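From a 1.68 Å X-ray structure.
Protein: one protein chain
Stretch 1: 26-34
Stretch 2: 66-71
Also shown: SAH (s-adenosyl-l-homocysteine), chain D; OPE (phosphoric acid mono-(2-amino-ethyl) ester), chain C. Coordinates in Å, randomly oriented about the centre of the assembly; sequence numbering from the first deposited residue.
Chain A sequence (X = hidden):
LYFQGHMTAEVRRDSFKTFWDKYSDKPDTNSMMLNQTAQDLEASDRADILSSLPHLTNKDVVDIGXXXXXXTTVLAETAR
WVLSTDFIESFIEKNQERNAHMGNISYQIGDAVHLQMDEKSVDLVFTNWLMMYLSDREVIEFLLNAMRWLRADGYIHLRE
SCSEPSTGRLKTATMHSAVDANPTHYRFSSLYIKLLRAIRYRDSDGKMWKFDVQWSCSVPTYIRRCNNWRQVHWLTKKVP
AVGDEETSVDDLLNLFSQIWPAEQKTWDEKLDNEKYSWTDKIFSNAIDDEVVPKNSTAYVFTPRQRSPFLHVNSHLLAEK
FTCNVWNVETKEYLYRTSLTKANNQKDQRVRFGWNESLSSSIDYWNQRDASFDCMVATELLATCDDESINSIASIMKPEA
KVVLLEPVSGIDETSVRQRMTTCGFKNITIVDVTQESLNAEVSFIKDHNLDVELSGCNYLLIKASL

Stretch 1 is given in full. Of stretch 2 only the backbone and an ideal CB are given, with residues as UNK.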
# COMPACT_ATOMS: atom_id res chain seq x y z
N LYS A 26 25.09 -18.09 5.47
CA LYS A 26 25.33 -16.68 5.15
C LYS A 26 24.41 -15.77 5.94
O LYS A 26 23.49 -15.19 5.38
CB LYS A 26 25.13 -16.42 3.65
CG LYS A 26 26.04 -17.23 2.74
CD LYS A 26 25.54 -17.23 1.29
CE LYS A 26 24.24 -18.01 1.14
NZ LYS A 26 23.65 -17.91 -0.23
N PRO A 27 24.64 -15.66 7.25
CA PRO A 27 23.82 -14.73 8.04
C PRO A 27 24.24 -13.29 7.76
O PRO A 27 24.90 -12.66 8.59
CB PRO A 27 24.15 -15.13 9.48
CG PRO A 27 25.53 -15.66 9.41
CD PRO A 27 25.63 -16.37 8.08
N ASP A 28 23.86 -12.79 6.59
CA ASP A 28 24.21 -11.43 6.19
C ASP A 28 23.08 -10.74 5.43
O ASP A 28 22.06 -11.35 5.13
CB ASP A 28 25.53 -11.41 5.38
CG ASP A 28 25.45 -12.24 4.09
OD1 ASP A 28 24.43 -12.13 3.38
OD2 ASP A 28 26.41 -12.98 3.79
N THR A 29 23.27 -9.46 5.11
CA THR A 29 22.22 -8.68 4.45
C THR A 29 21.86 -9.20 3.06
O THR A 29 20.76 -8.95 2.57
CB THR A 29 22.54 -7.16 4.41
OG1 THR A 29 23.80 -6.95 3.77
CG2 THR A 29 22.56 -6.58 5.81
N ASN A 30 22.79 -9.91 2.42
CA ASN A 30 22.49 -10.52 1.13
C ASN A 30 21.35 -11.53 1.26
O ASN A 30 20.47 -11.59 0.41
CB ASN A 30 23.72 -11.20 0.54
CG ASN A 30 24.78 -10.22 0.06
OD1 ASN A 30 24.47 -9.11 -0.36
ND2 ASN A 30 26.04 -10.64 0.11
N SER A 31 21.38 -12.33 2.32
CA SER A 31 20.33 -13.33 2.55
C SER A 31 19.00 -12.71 2.96
O SER A 31 17.94 -13.13 2.50
CB SER A 31 20.78 -14.34 3.61
OG SER A 31 21.75 -15.22 3.07
N MSE A 32 19.07 -11.71 3.84
CA MSE A 32 17.89 -11.03 4.36
C MSE A 32 17.08 -10.42 3.25
O MSE A 32 15.86 -10.35 3.31
CB MSE A 32 18.31 -9.92 5.33
CG MSE A 32 19.10 -10.40 6.54
SE MSE A 32 18.17 -11.81 7.55
CE MSE A 32 18.94 -13.37 6.69
N MSE A 33 17.78 -9.95 2.22
CA MSE A 33 17.12 -9.26 1.13
C MSE A 33 17.11 -10.13 -0.12
O MSE A 33 16.49 -9.75 -1.12
CB MSE A 33 17.81 -7.93 0.87
CG MSE A 33 18.00 -7.11 2.15
SE MSE A 33 18.70 -5.32 1.80
CE MSE A 33 17.01 -4.36 1.49
N LEU A 34 17.76 -11.29 -0.05
CA LEU A 34 17.89 -12.20 -1.19
C LEU A 34 18.38 -11.45 -2.44
O LEU A 34 17.79 -11.54 -3.51
CB LEU A 34 16.59 -12.97 -1.46
CG LEU A 34 16.26 -13.96 -0.34
CD1 LEU A 34 14.91 -14.64 -0.57
CD2 LEU A 34 17.36 -15.01 -0.22
N UNK A 66 12.88 -11.57 12.36
CA UNK A 66 13.87 -10.50 12.43
C UNK A 66 15.20 -10.85 11.77
O UNK A 66 16.00 -9.96 11.48
CB UNK A 66 14.12 -10.13 13.89
N UNK A 67 15.45 -12.14 11.56
CA UNK A 67 16.71 -12.60 11.01
C UNK A 67 17.90 -12.07 11.80
O UNK A 67 17.88 -12.06 13.03
CB UNK A 67 16.83 -12.18 9.54
N UNK A 68 18.92 -11.59 11.09
CA UNK A 68 20.13 -11.07 11.73
C UNK A 68 19.88 -9.75 12.45
O UNK A 68 20.80 -9.18 13.05
CB UNK A 68 21.24 -10.89 10.69
N UNK A 69 18.65 -9.26 12.36
CA UNK A 69 18.17 -8.20 13.22
C UNK A 69 18.45 -6.78 12.79
O UNK A 69 18.55 -5.89 13.64
CB UNK A 69 18.77 -8.40 14.61
N UNK A 70 18.57 -6.53 11.49
CA UNK A 70 18.90 -5.17 11.05
C UNK A 70 17.86 -4.12 11.47
O UNK A 70 18.20 -2.96 11.66
CB UNK A 70 19.05 -5.15 9.53
N UNK A 71 16.61 -4.52 11.62
CA UNK A 71 15.60 -3.62 12.17
C UNK A 71 15.63 -3.61 13.70
O UNK A 71 15.50 -2.56 14.32
CB UNK A 71 14.21 -4.02 11.68
N SAH D . 12.76 -9.28 8.29
CA SAH D . 14.22 -9.32 8.09
CB SAH D . 14.58 -10.64 7.31
CG SAH D . 13.82 -10.80 6.00
SD SAH D . 14.03 -12.41 5.18
C SAH D . 14.69 -8.12 7.36
O SAH D . 13.98 -7.60 6.52
OXT SAH D . 15.87 -7.86 7.39
C5' SAH D . 12.94 -13.55 6.08
C4' SAH D . 13.20 -13.83 7.46
O4' SAH D . 11.99 -14.35 8.08
C3' SAH D . 14.23 -14.87 7.61
O3' SAH D . 15.04 -14.56 8.72
C2' SAH D . 13.48 -16.09 7.88
O2' SAH D . 14.25 -16.99 8.62
C1' SAH D . 12.32 -15.59 8.64
N9 SAH D . 11.13 -16.51 8.61
C8 SAH D . 10.44 -16.92 7.54
N7 SAH D . 9.38 -17.60 7.98
C5 SAH D . 9.39 -17.63 9.32
C6 SAH D . 8.55 -18.19 10.29
N6 SAH D . 7.43 -18.91 9.94
N1 SAH D . 8.86 -18.01 11.58
C2 SAH D . 9.93 -17.32 11.96
N3 SAH D . 10.76 -16.77 11.05
C4 SAH D . 10.51 -16.90 9.74
CA OPE C . 13.15 -10.73 -0.62
CB OPE C . 13.87 -10.98 0.66
O1 OPE C . 13.15 -11.33 -3.43
O2 OPE C . 10.82 -10.90 -2.79
O3 OPE C . 11.61 -13.25 -2.98
O4 OPE C . 12.42 -11.80 -1.11
N OPE C . 13.11 -11.54 1.75
P OPE C . 11.99 -11.84 -2.61

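Stretch 1 begins as an irregular segment and enters a short helix at Thr-29, with Asp-28 as the N-cap: its OD1 accepts a hydrogen bond from Ser-31 N at 3.2 Å. Stretch 2 passes this segment and the helix start, with the CA atoms of Pro-27 and position 68 separated by 6.4 Å and those of Met-32 and position 67 by 6.9 Å.

At position 66, CA-to-CB points away from stretch 1, and the ideal CB has nothing of that stretch within 5.5 Å. Stretch 1 therefore places little constraint on the side chain, and many residues would fit as far as it is concerned. The residue is Ala-66, whose contribution here is made by the backbone: its O accepts a hydrogen bond from N of position 69 at 2.9 Å, closing a type II' beta turn.

Position 67 is far more restricted. Its phi of 53° and psi of -135° suit the second position of such a turn and by themselves favour glycine, and CA-to-CB is directed toward stretch 1, where the ideal CB would lie 2.4 Å from Met-32 SE, a clash. Both arguments lead to glycine. Gly-67 lets its CA approach Met-32 SE, the selenium of a selenomethionine, to 3.8 Å, while the same CA lies 3.4 Å from SAH O3'.

Position 68 has ordinary backbone angles and a CA-to-CB bond pointing toward stretch 1. Around the ideal CB lie Met-32 SE at 4.5 Å, Pro-27 O at 4.6 Å and Asp-28 N at 5.2 Å, leaving room for an aliphatic side chain of moderate size; valine, leucine, isoleucine or methionine could be considered. The residue is Ile-68, with chi1 at p and chi2 at t. Its CG2 packs 3.9 Å from Pro-27 CB, its CG1 lies 3.7 Å from Met-32 CG, and its CD1 reaches Asp-28 C at 3.6 Å, so the branched side chain spans the approach to the helix.

At position 69, a phi of 86° again favours glycine, although asparagine or aspartate can also adopt positive phi. CB would point away from stretch 1, which offers no contact. Gly-69 completes the turn.

Position 70 points toward stretch 1, but its ideal CB is still 5.3 Å from Thr-29 CG2. A long side chain is needed to profit from this space, and the nearby carboxylate of SAH makes lysine or arginine attractive. Arg-70 extends past Thr-29, its CD 4.4 Å from Thr-29 CG2, and Met-33 CG lies over one face of its guanidinium. The group donates to both carboxylate oxygens, from NE to SAH OXT at 2.6 Å and from NH2 to SAH O at 3.2 Å.

Position 71 is out of reach of stretch 1, leaving its side chain unspecified by that segment; the ligand carboxylate would tolerate polar or aromatic groups. Phe-71 presents its ring edge to SAH O, 3.4 Å from CE2.

Stretch 2 66-71: AGIGRF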
# COMPACT_ATOMS: atom_id res chain seq x y z
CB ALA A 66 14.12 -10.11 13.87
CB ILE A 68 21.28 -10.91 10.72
CG1 ILE A 68 20.93 -9.84 9.67
CG2 ILE A 68 21.62 -12.25 10.08
CD1 ILE A 68 22.07 -9.54 8.71
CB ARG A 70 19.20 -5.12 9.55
CG ARG A 70 18.09 -5.62 8.67
CD ARG A 70 18.52 -5.77 7.22
NE ARG A 70 17.34 -5.96 6.40
CZ ARG A 70 16.72 -5.01 5.71
NH1 ARG A 70 17.18 -3.76 5.69
NH2 ARG A 70 15.64 -5.31 5.02
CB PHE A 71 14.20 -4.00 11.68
CG PHE A 71 13.98 -3.74 10.22
CD1 PHE A 71 13.84 -2.44 9.76
CD2 PHE A 71 13.91 -4.79 9.32
CE1 PHE A 71 13.64 -2.19 8.40
CE2 PHE A 71 13.71 -4.54 7.97
CZ PHE A 71 13.57 -3.24 7.51
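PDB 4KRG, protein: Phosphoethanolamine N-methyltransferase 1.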